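Local coordinates for Iron(III) ABC transporter, periplasmic iron-compound-binding protein (Vibrio cholerae, PDB 5GGY) that probably binds the iron-loaded siderophore Desferal in the periplasm and hands it to an ABC transporter for iron uptake, at residues V19-W24 with V80-G85; P41-Y46 with V59-T64; V47-Q52 with P254-G259. All blocks are in the same frame, centred on the assembly; numbering follows the deposited sequence.

Contact 1 of 3, residues V19-W24 with V80-G85; sequences VVVLNW and VILAAG
Val20 sits between Val80 and Leu82 of the neighbouring strand and bonds to both through its backbone. Its N donates to Val80 O at 3.2 Å, and its O accepts from Leu82 N at 2.9 Å in a nearly straight bond. This staggered use of one residue by two partners, together with a 21° angle between the strand directions, identifies a parallel pair. A third bond, Leu22 N to Leu82 O, is weak, with only 133° at the hydrogen, and marks where the two chains begin to part.

Leu82 has the largest share of the contact. Its CB lies 3.8 Å from Val21 CG2. Further out, CG meets Val19 CG1, also at 3.8 Å, and the methyl CD1 nestles between these same two valine methyls, 3.9 Å from Val21 CG2. The first torsion, -50°, sets CG beside the backbone N and opposite the carbonyl carbon, which leans the branch over the Val19 and Val21 face. Leu26 and Val30 of helix 24-32 cover the same leucine from outside.

On the other face Leu22 CD1 touches Ile81 CG2 at 3.7 Å, and Ile73 of helix 70-75 closes over both residues. Past the strand ends, Asn23 ND2 rests 3.5 Å from Ala84 CB, while its OD1 takes a hydrogen bond from Gln87 NE2.

Backbone bonds carry the pairing onward, from Val19 and Val21 to the chain around strand 39-40, and from Ile81 and Ala83 to strand 100-102. Parallel strands with helices on both faces are characteristic of the Rossmann-like lobes of periplasmic iron-siderophore binding proteins, and this pair is part of the sheet of one such lobe.

Contact 2 of 3, residues P41-Y46 with V59-T64; sequences PELSSY and VQDIGT
Leu43 and Asp61 meet at the start of a helix in a beta-alpha-beta unit made of strand 39-40, helix 43-49 and strand 60-61. Leu43 N donates to Asp61 OD2 at 2.9 Å; the bond is nearly straight, yet it reaches the oxygen from 40° above the carboxylate plane. One residue earlier, Glu42 N donates to Gly63 O at 3.0 Å, so consecutive amides of the first chain use a side chain and a backbone carbonyl of the second.

Two apolar contacts accompany them. Leu43 CD1 reaches Val59 CG1 at 4.1 Å, and, separately, Pro41 CB meets Ile62 CD1 at 4.0 Å. The chain of Glu42 also packs across Thr64, bringing OE1 to 3.5 Å from Thr64 CB; that oxygen forms a salt bridge with Arg65.

The carboxylate is positioned by its own torsion and by an Asx turn. A first torsion of -166° turns Asp61 CG opposite its own backbone N and sends the group across to the helix start. Its OD1 then accepts from Gly63 N at 2.8 Å, the Asx turn, which limits rotation of the carboxylate and probably helps to place the Gly63 carbonyl for Glu42. Gly63 itself has a phi of 110°, a backbone shape suited to glycine. Amides at a helix start would probably stabilise the negative charge of Asp61. Further out, Lys72 of helix 70-75 donates to Asp61 O. A water completes the join: it donates to Asp61 OD2 at 2.7 Å and accepts from Ser44 N at 3.2 Å.

Contact 3 of 3, residues V47-Q52 with P254-G259; sequences VQWVVQ and PVWSYG
Val50 and Trp256 bring their backbones closest, 4.8 Å between CA atoms, where helix 43-49 ends and Val51 turns out of it with a phi of 63°, alongside an irregular chain from Pro254 onward.

Trp256 receives the largest share of the contact. Val50 CG2 lies over one face of its indole, 4.2 Å from the centroid of the five-membered ring and 27° off the ring normal, a CH-pi contact. The opposite face is met by Tyr258 CD1, so the indole is sandwiched near its rim. Trp49 crosses it obliquely, with CE3 4.0 Å from Trp256 CZ3. Val51 CG2 packs on Pro254 CB at 3.6 Å.

The polar grip comes from Gln52, whose chain bends at its second torsion, bringing NE2 to Pro254. Its NE2 donates to Pro254 O at 3.3 Å and 171°, on a lone pair and within the planes of both groups. A water that donates to Gln52 OE1 also donates to Pro254 O at 2.8 Å, giving that carbonyl two donors. Another water accepts from both Gln52 NE2 and Trp256 N, the latter at 3.0 Å.

Pro254 follows strand 249-252 of the mixed sheet, whereas helix 43-49 belongs to the parallel-stranded part. The contact therefore joins the two lobes, with an aromatic cluster consistent with the siderophore cleft of this binding-protein family.

How the contacts relate
The contacts run from the parallel sheet of the first lobe toward the second. Contact 2 is nested along the chain within the loop closed by contact 1, their centres about 12 Å apart; along the chain contact 3 alternates with both, its centre about 17 Å from that of contact 1 and about 13 Å from that of contact 2. Contacts 2 and 3 share helix 43-49, entering at its start and leaving at its end. Trp24 ties all three together: its NE1 is probably hydrogen-bonded to Pro41 O, while its ring packs on Trp49, Val50 and Trp256. A continuous path thus links the strand core of one lobe to the junction with the other, where proteins of this family are expected to bind their ligand.

Contact 1 of 3, residues V19-W24 with V80-G85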
ATOM      1  N   VAL A  19      22.371  -8.469 -12.737  1.00 32.20           N
ATOM      2  CA  VAL A  19      22.080  -8.673 -11.323  1.00 27.09           C
ATOM      3  C   VAL A  19      22.259 -10.124 -10.898  1.00 28.59           C
ATOM      4  O   VAL A  19      21.690 -11.033 -11.502  1.00 35.29           O
ATOM      5  CB  VAL A  19      20.645  -8.234 -10.979  1.00 31.54           C
ATOM      6  CG1 VAL A  19      20.342  -8.488  -9.504  1.00 17.90           C
ATOM      7  CG2 VAL A  19      20.445  -6.772 -11.325  1.00 19.12           C
ATOM      8  N   VAL A  20      23.067 -10.330  -9.863  1.00 26.09           N
ATOM      9  CA  VAL A  20      23.137 -11.619  -9.191  1.00 26.71           C
ATOM     10  C   VAL A  20      22.379 -11.528  -7.872  1.00 14.80           C
ATOM     11  O   VAL A  20      22.686 -10.690  -7.025  1.00 14.49           O
ATOM     12  CB  VAL A  20      24.591 -12.066  -8.933  1.00 30.82           C
ATOM     13  CG1 VAL A  20      24.641 -13.187  -7.894  1.00 15.71           C
ATOM     14  CG2 VAL A  20      25.247 -12.510 -10.228  1.00 36.26           C
ATOM     15  N   VAL A  21      21.377 -12.383  -7.708  1.00 17.14           N
ATOM     16  CA  VAL A  21      20.586 -12.401  -6.486  1.00 19.48           C
ATOM     17  C   VAL A  21      20.972 -13.612  -5.633  1.00 21.74           C
ATOM     18  O   VAL A  21      21.311 -14.672  -6.163  1.00 26.97           O
ATOM     19  CB  VAL A  21      19.071 -12.404  -6.804  1.00 21.88           C
ATOM     20  CG1 VAL A  21      18.381 -13.635  -6.234  1.00 36.63           C
ATOM     21  CG2 VAL A  21      18.427 -11.133  -6.279  1.00 19.49           C
ATOM     22  N   LEU A  22      20.945 -13.445  -4.313  1.00 13.70           N
ATOM     23  CA  LEU A  22      21.413 -14.496  -3.413  1.00 29.89           C
ATOM     24  C   LEU A  22      20.332 -15.056  -2.494  1.00 30.98           C
ATOM     25  O   LEU A  22      20.601 -15.949  -1.695  1.00 28.79           O
ATOM     26  CB  LEU A  22      22.572 -13.982  -2.561  1.00 29.57           C
ATOM     27  CG  LEU A  22      23.800 -13.512  -3.340  1.00 23.84           C
ATOM     28  CD1 LEU A  22      24.937 -13.234  -2.384  1.00 17.73           C
ATOM     29  CD2 LEU A  22      24.207 -14.539  -4.385  1.00 14.85           C
ATOM     30  N   ASN A  23      19.116 -14.536  -2.600  1.00 15.63           N
ATOM     31  CA  ASN A  23      18.019 -15.042  -1.786  1.00 19.67           C
ATOM     32  C   ASN A  23      16.711 -15.088  -2.567  1.00 23.46           C
ATOM     33  O   ASN A  23      16.546 -14.381  -3.561  1.00 18.30           O
ATOM     34  CB  ASN A  23      17.856 -14.197  -0.525  1.00 20.71           C
ATOM     35  CG  ASN A  23      17.803 -15.038   0.733  1.00 28.54           C
ATOM     36  OD1 ASN A  23      18.381 -16.124   0.792  1.00 25.98           O
ATOM     37  ND2 ASN A  23      17.107 -14.542   1.748  1.00 33.28           N
ATOM     38  N   TRP A  24      15.785 -15.927  -2.112  1.00 26.75           N
ATOM     39  CA  TRP A  24      14.533 -16.149  -2.827  1.00 25.20           C
ATOM     40  C   TRP A  24      13.586 -14.955  -2.762  1.00 26.38           C
ATOM     41  O   TRP A  24      12.859 -14.687  -3.721  1.00 17.97           O
ATOM     42  CB  TRP A  24      13.834 -17.394  -2.284  1.00 20.56           C
ATOM     43  CG  TRP A  24      14.449 -18.664  -2.776  1.00 19.91           C
ATOM     44  CD1 TRP A  24      15.428 -18.787  -3.723  1.00 16.82           C
ATOM     45  CD2 TRP A  24      14.133 -19.996  -2.351  1.00 19.85           C
ATOM     46  NE1 TRP A  24      15.738 -20.111  -3.914  1.00 17.61           N
ATOM     47  CE2 TRP A  24      14.957 -20.875  -3.084  1.00 26.17           C
ATOM     48  CE3 TRP A  24      13.234 -20.532  -1.425  1.00 21.00           C
ATOM     49  CZ2 TRP A  24      14.909 -22.257  -2.919  1.00 29.17           C
ATOM     50  CZ3 TRP A  24      13.187 -21.904  -1.264  1.00 26.69           C
ATOM     51  CH2 TRP A  24      14.020 -22.751  -2.006  1.00 24.69           C
ATOM     52  N   VAL A  80      25.788  -5.619  -9.873  1.00 24.40           N
ATOM     53  CA  VAL A  80      25.372  -5.554  -8.478  1.00 25.98           C
ATOM     54  C   VAL A  80      25.037  -6.942  -7.959  1.00 28.21           C
ATOM     55  O   VAL A  80      24.555  -7.799  -8.701  1.00 21.05           O
ATOM     56  CB  VAL A  80      24.140  -4.641  -8.273  1.00 29.12           C
ATOM     57  CG1 VAL A  80      24.561  -3.183  -8.136  1.00 36.89           C
ATOM     58  CG2 VAL A  80      23.130  -4.833  -9.399  1.00 22.18           C
ATOM     59  N   ILE A  81      25.310  -7.159  -6.679  1.00 25.13           N
ATOM     60  CA  ILE A  81      24.926  -8.389  -6.005  1.00 22.21           C
ATOM     61  C   ILE A  81      23.933  -8.068  -4.896  1.00 29.42           C
ATOM     62  O   ILE A  81      24.212  -7.250  -4.021  1.00 38.23           O
ATOM     63  CB  ILE A  81      26.144  -9.125  -5.412  1.00 19.19           C
ATOM     64  CG1 ILE A  81      27.134  -9.505  -6.518  1.00 20.99           C
ATOM     65  CG2 ILE A  81      25.693 -10.362  -4.646  1.00 15.80           C
ATOM     66  CD1 ILE A  81      28.407 -10.153  -6.009  1.00 19.47           C
ATOM     67  N   LEU A  82      22.765  -8.701  -4.939  1.00 22.77           N
ATOM     68  CA  LEU A  82      21.738  -8.447  -3.937  1.00 22.46           C
ATOM     69  C   LEU A  82      21.768  -9.522  -2.855  1.00 21.12           C
ATOM     70  O   LEU A  82      21.606 -10.708  -3.139  1.00 21.10           O
ATOM     71  CB  LEU A  82      20.353  -8.376  -4.586  1.00 11.32           C
ATOM     72  CG  LEU A  82      20.218  -7.450  -5.803  1.00 15.30           C
ATOM     73  CD1 LEU A  82      18.758  -7.282  -6.185  1.00 11.63           C
ATOM     74  CD2 LEU A  82      20.871  -6.097  -5.562  1.00 11.95           C
ATOM     75  N   ALA A  83      21.990  -9.097  -1.615  1.00 25.89           N
ATOM     76  CA  ALA A  83      22.113 -10.028  -0.499  1.00 27.93           C
ATOM     77  C   ALA A  83      21.107  -9.729   0.612  1.00 21.93           C
ATOM     78  O   ALA A  83      20.677  -8.592   0.789  1.00 24.57           O
ATOM     79  CB  ALA A  83      23.529  -9.996   0.052  1.00 14.66           C
ATOM     80  N   ALA A  84      20.736 -10.764   1.359  1.00 21.68           N
ATOM     81  CA  ALA A  84      19.801 -10.613   2.467  1.00 22.11           C
ATOM     82  C   ALA A  84      20.432 -11.057   3.780  1.00 24.91           C
ATOM     83  O   ALA A  84      21.648 -11.242   3.863  1.00 30.87           O
ATOM     84  CB  ALA A  84      18.525 -11.402   2.203  1.00 19.93           C
ATOM     85  N   GLY A  85      19.590 -11.220   4.798  1.00 17.67           N
ATOM     86  CA  GLY A  85      20.018 -11.659   6.117  1.00 22.43           C
ATOM     87  C   GLY A  85      20.938 -12.868   6.185  1.00 23.81           C
ATOM     88  O   GLY A  85      21.980 -12.805   6.836  1.00 23.96           O
TER

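Contact 2 of 3, residues P41-Y46 with V59-T64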
ATOM      1  N   PRO A  41      19.858 -18.370  -6.495  1.00 28.61           N
ATOM      2  CA  PRO A  41      20.164 -19.606  -5.767  1.00 28.35           C
ATOM      3  C   PRO A  41      19.048 -20.655  -5.790  1.00 29.19           C
ATOM      4  O   PRO A  41      17.869 -20.297  -5.827  1.00 25.57           O
ATOM      5  CB  PRO A  41      20.388 -19.104  -4.343  1.00 18.01           C
ATOM      6  CG  PRO A  41      19.431 -17.960  -4.221  1.00 20.02           C
ATOM      7  CD  PRO A  41      19.331 -17.327  -5.596  1.00 27.04           C
ATOM      8  N   GLU A  42      19.440 -21.929  -5.773  1.00 31.88           N
ATOM      9  CA  GLU A  42      18.525 -23.068  -5.619  1.00 33.99           C
ATOM     10  C   GLU A  42      17.260 -22.982  -6.474  1.00 34.82           C
ATOM     11  O   GLU A  42      16.143 -23.015  -5.957  1.00 30.74           O
ATOM     12  CB  GLU A  42      18.137 -23.221  -4.146  1.00 35.85           C
ATOM     13  CG  GLU A  42      19.322 -23.437  -3.216  1.00 38.09           C
ATOM     14  CD  GLU A  42      18.923 -23.452  -1.752  1.00 38.85           C
ATOM     15  OE1 GLU A  42      19.285 -22.499  -1.030  1.00 40.56           O
ATOM     16  OE2 GLU A  42      18.253 -24.415  -1.323  1.00 36.42           O
ATOM     17  N   LEU A  43      17.443 -22.885  -7.784  1.00 30.66           N
ATOM     18  CA  LEU A  43      16.325 -22.673  -8.697  1.00 26.86           C
ATOM     19  C   LEU A  43      15.355 -23.851  -8.769  1.00 27.90           C
ATOM     20  O   LEU A  43      14.146 -23.651  -8.901  1.00 27.90           O
ATOM     21  CB  LEU A  43      16.849 -22.351 -10.097  1.00 23.03           C
ATOM     22  CG  LEU A  43      17.608 -21.027 -10.207  1.00 21.95           C
ATOM     23  CD1 LEU A  43      17.859 -20.661 -11.660  1.00 24.59           C
ATOM     24  CD2 LEU A  43      16.846 -19.922  -9.498  1.00 22.92           C
ATOM     25  N   SER A  44      15.873 -25.074  -8.692  1.00 25.17           N
ATOM     26  CA  SER A  44      15.012 -26.248  -8.779  1.00 25.05           C
ATOM     27  C   SER A  44      14.193 -26.404  -7.503  1.00 24.83           C
ATOM     28  O   SER A  44      13.091 -26.943  -7.526  1.00 30.53           O
ATOM     29  CB  SER A  44      15.833 -27.510  -9.043  1.00 25.03           C
ATOM     30  OG  SER A  44      16.755 -27.745  -7.993  1.00 37.27           O
ATOM     31  N   SER A  45      14.742 -25.924  -6.391  1.00 33.13           N
ATOM     32  CA  SER A  45      14.041 -25.935  -5.109  1.00 32.09           C
ATOM     33  C   SER A  45      13.062 -24.776  -5.028  1.00 29.16           C
ATOM     34  O   SER A  45      12.040 -24.852  -4.350  1.00 28.96           O
ATOM     35  CB  SER A  45      15.036 -25.867  -3.950  1.00 43.89           C
ATOM     36  OG  SER A  45      14.970 -27.042  -3.173  1.00 54.95           O
ATOM     37  N   TYR A  46      13.391 -23.703  -5.736  1.00 29.96           N
ATOM     38  CA  TYR A  46      12.520 -22.542  -5.860  1.00 27.76           C
ATOM     39  C   TYR A  46      11.185 -22.941  -6.479  1.00 19.04           C
ATOM     40  O   TYR A  46      10.131 -22.449  -6.075  1.00 27.13           O
ATOM     41  CB  TYR A  46      13.203 -21.459  -6.705  1.00 17.86           C
ATOM     42  CG  TYR A  46      12.384 -20.200  -6.930  1.00 25.59           C
ATOM     43  CD1 TYR A  46      12.588 -19.066  -6.151  1.00 24.74           C
ATOM     44  CD2 TYR A  46      11.426 -20.138  -7.936  1.00 19.26           C
ATOM     45  CE1 TYR A  46      11.854 -17.913  -6.361  1.00 15.82           C
ATOM     46  CE2 TYR A  46      10.682 -18.989  -8.147  1.00 18.95           C
ATOM     47  CZ  TYR A  46      10.903 -17.881  -7.361  1.00 16.29           C
ATOM     48  OH  TYR A  46      10.167 -16.739  -7.573  1.00 19.97           O
ATOM     49  N   VAL A  59      18.300 -17.633 -16.310  1.00 29.26           N
ATOM     50  CA  VAL A  59      18.954 -17.459 -15.016  1.00 28.51           C
ATOM     51  C   VAL A  59      19.775 -18.682 -14.627  1.00 37.25           C
ATOM     52  O   VAL A  59      19.260 -19.800 -14.613  1.00 47.25           O
ATOM     53  CB  VAL A  59      17.928 -17.186 -13.903  1.00 31.81           C
ATOM     54  CG1 VAL A  59      18.634 -16.793 -12.614  1.00 29.59           C
ATOM     55  CG2 VAL A  59      16.952 -16.106 -14.341  1.00 33.75           C
ATOM     56  N   GLN A  60      21.048 -18.467 -14.309  1.00 37.03           N
ATOM     57  CA  GLN A  60      21.908 -19.560 -13.871  1.00 29.53           C
ATOM     58  C   GLN A  60      21.838 -19.752 -12.362  1.00 23.29           C
ATOM     59  O   GLN A  60      21.652 -18.794 -11.609  1.00 20.84           O
ATOM     60  CB  GLN A  60      23.358 -19.318 -14.290  1.00 33.46           C
ATOM     61  CG  GLN A  60      23.590 -19.346 -15.786  1.00 42.55           C
ATOM     62  CD  GLN A  60      24.925 -19.965 -16.144  1.00 56.56           C
ATOM     63  OE1 GLN A  60      25.273 -21.040 -15.657  1.00 60.61           O
ATOM     64  NE2 GLN A  60      25.685 -19.284 -16.993  1.00 64.88           N
ATOM     65  N   ASP A  61      21.990 -21.001 -11.930  1.00 28.58           N
ATOM     66  CA  ASP A  61      22.016 -21.326 -10.510  1.00 28.11           C
ATOM     67  C   ASP A  61      23.429 -21.120  -9.958  1.00 28.10           C
ATOM     68  O   ASP A  61      24.391 -21.708 -10.458  1.00 32.87           O
ATOM     69  CB  ASP A  61      21.546 -22.764 -10.283  1.00 25.90           C
ATOM     70  CG  ASP A  61      21.225 -23.052  -8.827  1.00 27.09           C
ATOM     71  OD1 ASP A  61      22.054 -22.728  -7.948  1.00 20.72           O
ATOM     72  OD2 ASP A  61      20.135 -23.602  -8.559  1.00 28.40           O
ATOM     73  N   ILE A  62      23.546 -20.287  -8.927  1.00 23.81           N
ATOM     74  CA  ILE A  62      24.849 -19.939  -8.372  1.00 25.38           C
ATOM     75  C   ILE A  62      25.101 -20.571  -7.004  1.00 31.15           C
ATOM     76  O   ILE A  62      25.951 -20.103  -6.244  1.00 34.86           O
ATOM     77  CB  ILE A  62      25.017 -18.405  -8.258  1.00 28.68           C
ATOM     78  CG1 ILE A  62      23.735 -17.755  -7.740  1.00 24.12           C
ATOM     79  CG2 ILE A  62      25.390 -17.807  -9.602  1.00 19.29           C
ATOM     80  CD1 ILE A  62      23.649 -17.664  -6.233  1.00 20.10           C
ATOM     81  N   GLY A  63      24.360 -21.629  -6.693  1.00 26.71           N
ATOM     82  CA  GLY A  63      24.545 -22.335  -5.436  1.00 19.97           C
ATOM     83  C   GLY A  63      23.388 -22.153  -4.472  1.00 22.43           C
ATOM     84  O   GLY A  63      22.284 -21.801  -4.882  1.00 36.35           O
ATOM     85  N   THR A  64      23.636 -22.395  -3.189  1.00 19.03           N
ATOM     86  CA  THR A  64      22.597 -22.260  -2.175  1.00 18.54           C
ATOM     87  C   THR A  64      22.626 -20.874  -1.540  1.00 25.35           C
ATOM     88  O   THR A  64      23.613 -20.147  -1.649  1.00 29.20           O
ATOM     89  CB  THR A  64      22.736 -23.329  -1.073  1.00 23.63           C
ATOM     90  OG1 THR A  64      23.957 -23.125  -0.352  1.00 28.70           O
ATOM     91  CG2 THR A  64      22.736 -24.726  -1.679  1.00 20.73           C
TER
HETATM   92  O   HOH W   1      18.957 -25.928  -9.215  1.00 33.59           O

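Contact 3 of 3, residues V47-Q52 with P254-G259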
ATOM      1  N   VAL A  47      11.244 -23.832  -7.463  1.00 23.37           N
ATOM      2  CA  VAL A  47      10.053 -24.303  -8.164  1.00 26.93           C
ATOM      3  C   VAL A  47       9.049 -24.944  -7.208  1.00 35.39           C
ATOM      4  O   VAL A  47       7.839 -24.756  -7.343  1.00 36.46           O
ATOM      5  CB  VAL A  47      10.431 -25.315  -9.271  1.00 25.30           C
ATOM      6  CG1 VAL A  47       9.189 -25.935  -9.895  1.00 26.43           C
ATOM      7  CG2 VAL A  47      11.293 -24.635 -10.329  1.00 25.17           C
ATOM      8  N   GLN A  48       9.556 -25.679  -6.225  1.00 26.13           N
ATOM      9  CA  GLN A  48       8.697 -26.410  -5.298  1.00 25.29           C
ATOM     10  C   GLN A  48       8.220 -25.549  -4.130  1.00 27.16           C
ATOM     11  O   GLN A  48       7.091 -25.698  -3.666  1.00 26.59           O
ATOM     12  CB  GLN A  48       9.430 -27.642  -4.765  1.00 23.54           C
ATOM     13  CG  GLN A  48       9.982 -28.548  -5.851  1.00 27.73           C
ATOM     14  CD  GLN A  48       8.898 -29.115  -6.747  1.00 35.46           C
ATOM     15  OE1 GLN A  48       7.800 -29.437  -6.292  1.00 41.92           O
ATOM     16  NE2 GLN A  48       9.203 -29.237  -8.034  1.00 33.56           N
ATOM     17  N   TRP A  49       9.077 -24.648  -3.662  1.00 23.90           N
ATOM     18  CA  TRP A  49       8.794 -23.894  -2.444  1.00 27.40           C
ATOM     19  C   TRP A  49       8.217 -22.499  -2.694  1.00 26.63           C
ATOM     20  O   TRP A  49       7.449 -21.990  -1.874  1.00 20.19           O
ATOM     21  CB  TRP A  49      10.064 -23.786  -1.593  1.00 24.90           C
ATOM     22  CG  TRP A  49      10.503 -25.097  -1.005  1.00 33.70           C
ATOM     23  CD1 TRP A  49      11.393 -25.984  -1.540  1.00 38.18           C
ATOM     24  CD2 TRP A  49      10.060 -25.671   0.231  1.00 34.75           C
ATOM     25  NE1 TRP A  49      11.534 -27.072  -0.711  1.00 37.26           N
ATOM     26  CE2 TRP A  49      10.725 -26.904   0.382  1.00 33.94           C
ATOM     27  CE3 TRP A  49       9.167 -25.260   1.226  1.00 33.31           C
ATOM     28  CZ2 TRP A  49      10.524 -27.730   1.487  1.00 35.65           C
ATOM     29  CZ3 TRP A  49       8.970 -26.079   2.322  1.00 33.02           C
ATOM     30  CH2 TRP A  49       9.646 -27.301   2.444  1.00 40.34           C
ATOM     31  N   VAL A  50       8.577 -21.883  -3.818  1.00 18.04           N
ATOM     32  CA  VAL A  50       8.131 -20.520  -4.113  1.00 28.78           C
ATOM     33  C   VAL A  50       7.155 -20.464  -5.287  1.00 34.59           C
ATOM     34  O   VAL A  50       6.187 -19.702  -5.267  1.00 38.73           O
ATOM     35  CB  VAL A  50       9.319 -19.596  -4.424  1.00 24.38           C
ATOM     36  CG1 VAL A  50       8.846 -18.156  -4.578  1.00 15.99           C
ATOM     37  CG2 VAL A  50      10.362 -19.696  -3.327  1.00 16.85           C
ATOM     38  N   VAL A  51       7.436 -21.268  -6.310  1.00 32.26           N
ATOM     39  CA  VAL A  51       6.589 -21.400  -7.496  1.00 22.72           C
ATOM     40  C   VAL A  51       6.469 -20.103  -8.301  1.00 23.09           C
ATOM     41  O   VAL A  51       6.900 -20.040  -9.453  1.00 22.34           O
ATOM     42  CB  VAL A  51       5.175 -21.890  -7.123  1.00 23.40           C
ATOM     43  CG1 VAL A  51       4.362 -22.149  -8.375  1.00 20.23           C
ATOM     44  CG2 VAL A  51       5.253 -23.148  -6.272  1.00 19.78           C
ATOM     45  N   GLN A  52       5.875 -19.075  -7.700  1.00 28.61           N
ATOM     46  CA  GLN A  52       5.675 -17.799  -8.382  1.00 30.76           C
ATOM     47  C   GLN A  52       6.406 -16.658  -7.672  1.00 24.21           C
ATOM     48  O   GLN A  52       6.444 -16.609  -6.441  1.00 22.61           O
ATOM     49  CB  GLN A  52       4.178 -17.478  -8.504  1.00 20.41           C
ATOM     50  CG  GLN A  52       3.435 -17.331  -7.181  1.00 28.40           C
ATOM     51  CD  GLN A  52       3.082 -18.662  -6.541  1.00 34.23           C
ATOM     52  OE1 GLN A  52       2.545 -19.555  -7.195  1.00 40.44           O
ATOM     53  NE2 GLN A  52       3.390 -18.803  -5.256  1.00 24.32           N
ATOM     54  N   PRO A 254       1.630 -24.128  -2.404  1.00 22.72           N
ATOM     55  CA  PRO A 254       2.960 -23.551  -2.156  1.00 26.46           C
ATOM     56  C   PRO A 254       3.074 -22.045  -2.395  1.00 33.75           C
ATOM     57  O   PRO A 254       3.038 -21.583  -3.532  1.00 35.14           O
ATOM     58  CB  PRO A 254       3.851 -24.316  -3.139  1.00 22.24           C
ATOM     59  CG  PRO A 254       3.195 -25.640  -3.266  1.00 19.00           C
ATOM     60  CD  PRO A 254       1.717 -25.375  -3.188  1.00 19.26           C
ATOM     61  N   VAL A 255       3.192 -21.294  -1.304  1.00 32.56           N
ATOM     62  CA  VAL A 255       3.507 -19.871  -1.361  1.00 28.63           C
ATOM     63  C   VAL A 255       4.571 -19.559  -0.319  1.00 33.06           C
ATOM     64  O   VAL A 255       4.390 -19.838   0.864  1.00 43.95           O
ATOM     65  CB  VAL A 255       2.276 -18.981  -1.109  1.00 23.94           C
ATOM     66  CG1 VAL A 255       2.687 -17.524  -1.117  1.00 28.79           C
ATOM     67  CG2 VAL A 255       1.202 -19.233  -2.159  1.00 19.52           C
ATOM     68  N   TRP A 256       5.680 -18.984  -0.766  1.00 23.29           N
ATOM     69  CA  TRP A 256       6.814 -18.720   0.110  1.00 17.58           C
ATOM     70  C   TRP A 256       6.455 -17.707   1.194  1.00 18.72           C
ATOM     71  O   TRP A 256       6.095 -16.563   0.904  1.00 27.28           O
ATOM     72  CB  TRP A 256       8.009 -18.233  -0.712  1.00 22.52           C
ATOM     73  CG  TRP A 256       9.327 -18.246   0.016  1.00 25.96           C
ATOM     74  CD1 TRP A 256      10.214 -17.215   0.115  1.00 22.93           C
ATOM     75  CD2 TRP A 256       9.912 -19.345   0.730  1.00 22.45           C
ATOM     76  NE1 TRP A 256      11.311 -17.598   0.847  1.00 19.38           N
ATOM     77  CE2 TRP A 256      11.150 -18.902   1.238  1.00 28.04           C
ATOM     78  CE3 TRP A 256       9.508 -20.659   0.991  1.00 18.73           C
ATOM     79  CZ2 TRP A 256      11.987 -19.726   1.991  1.00 30.44           C
ATOM     80  CZ3 TRP A 256      10.339 -21.474   1.739  1.00 26.90           C
ATOM     81  CH2 TRP A 256      11.564 -21.005   2.231  1.00 26.60           C
ATOM     82  N   SER A 257       6.554 -18.143   2.446  1.00  9.72           N
ATOM     83  CA  SER A 257       6.183 -17.312   3.582  1.00 25.64           C
ATOM     84  C   SER A 257       7.337 -16.426   4.033  1.00 23.36           C
ATOM     85  O   SER A 257       7.253 -15.755   5.061  1.00 23.75           O
ATOM     86  CB  SER A 257       5.711 -18.183   4.746  1.00 17.13           C
ATOM     87  OG  SER A 257       4.721 -19.108   4.328  1.00 20.41           O
ATOM     88  N   TYR A 258       8.416 -16.434   3.258  1.00 24.79           N
ATOM     89  CA  TYR A 258       9.567 -15.587   3.535  1.00 23.13           C
ATOM     90  C   TYR A 258      10.014 -14.867   2.265  1.00 26.84           C
ATOM     91  O   TYR A 258      11.199 -14.844   1.937  1.00 27.47           O
ATOM     92  CB  TYR A 258      10.716 -16.414   4.113  1.00 16.82           C
ATOM     93  CG  TYR A 258      10.261 -17.468   5.100  1.00 23.81           C
ATOM     94  CD1 TYR A 258      10.063 -18.784   4.697  1.00 23.55           C
ATOM     95  CD2 TYR A 258      10.018 -17.146   6.429  1.00 26.61           C
ATOM     96  CE1 TYR A 258       9.645 -19.747   5.588  1.00 28.99           C
ATOM     97  CE2 TYR A 258       9.599 -18.107   7.331  1.00 26.53           C
ATOM     98  CZ  TYR A 258       9.414 -19.406   6.904  1.00 28.88           C
ATOM     99  OH  TYR A 258       8.995 -20.374   7.789  1.00 32.55           O
ATOM    100  N   GLY A 259       9.054 -14.283   1.555  1.00 20.35           N
ATOM    101  CA  GLY A 259       9.327 -13.671   0.268  1.00 22.56           C
ATOM    102  C   GLY A 259       9.238 -12.156   0.256  1.00 14.92           C
ATOM    103  O   GLY A 259       9.436 -11.500   1.279  1.00 14.48           O
TER
HETATM  104  O   HOH W   2       5.401 -17.961  -3.589  1.00 19.28           O
HETATM  105  O   HOH W   3       1.338 -22.022  -5.670  1.00 19.07           O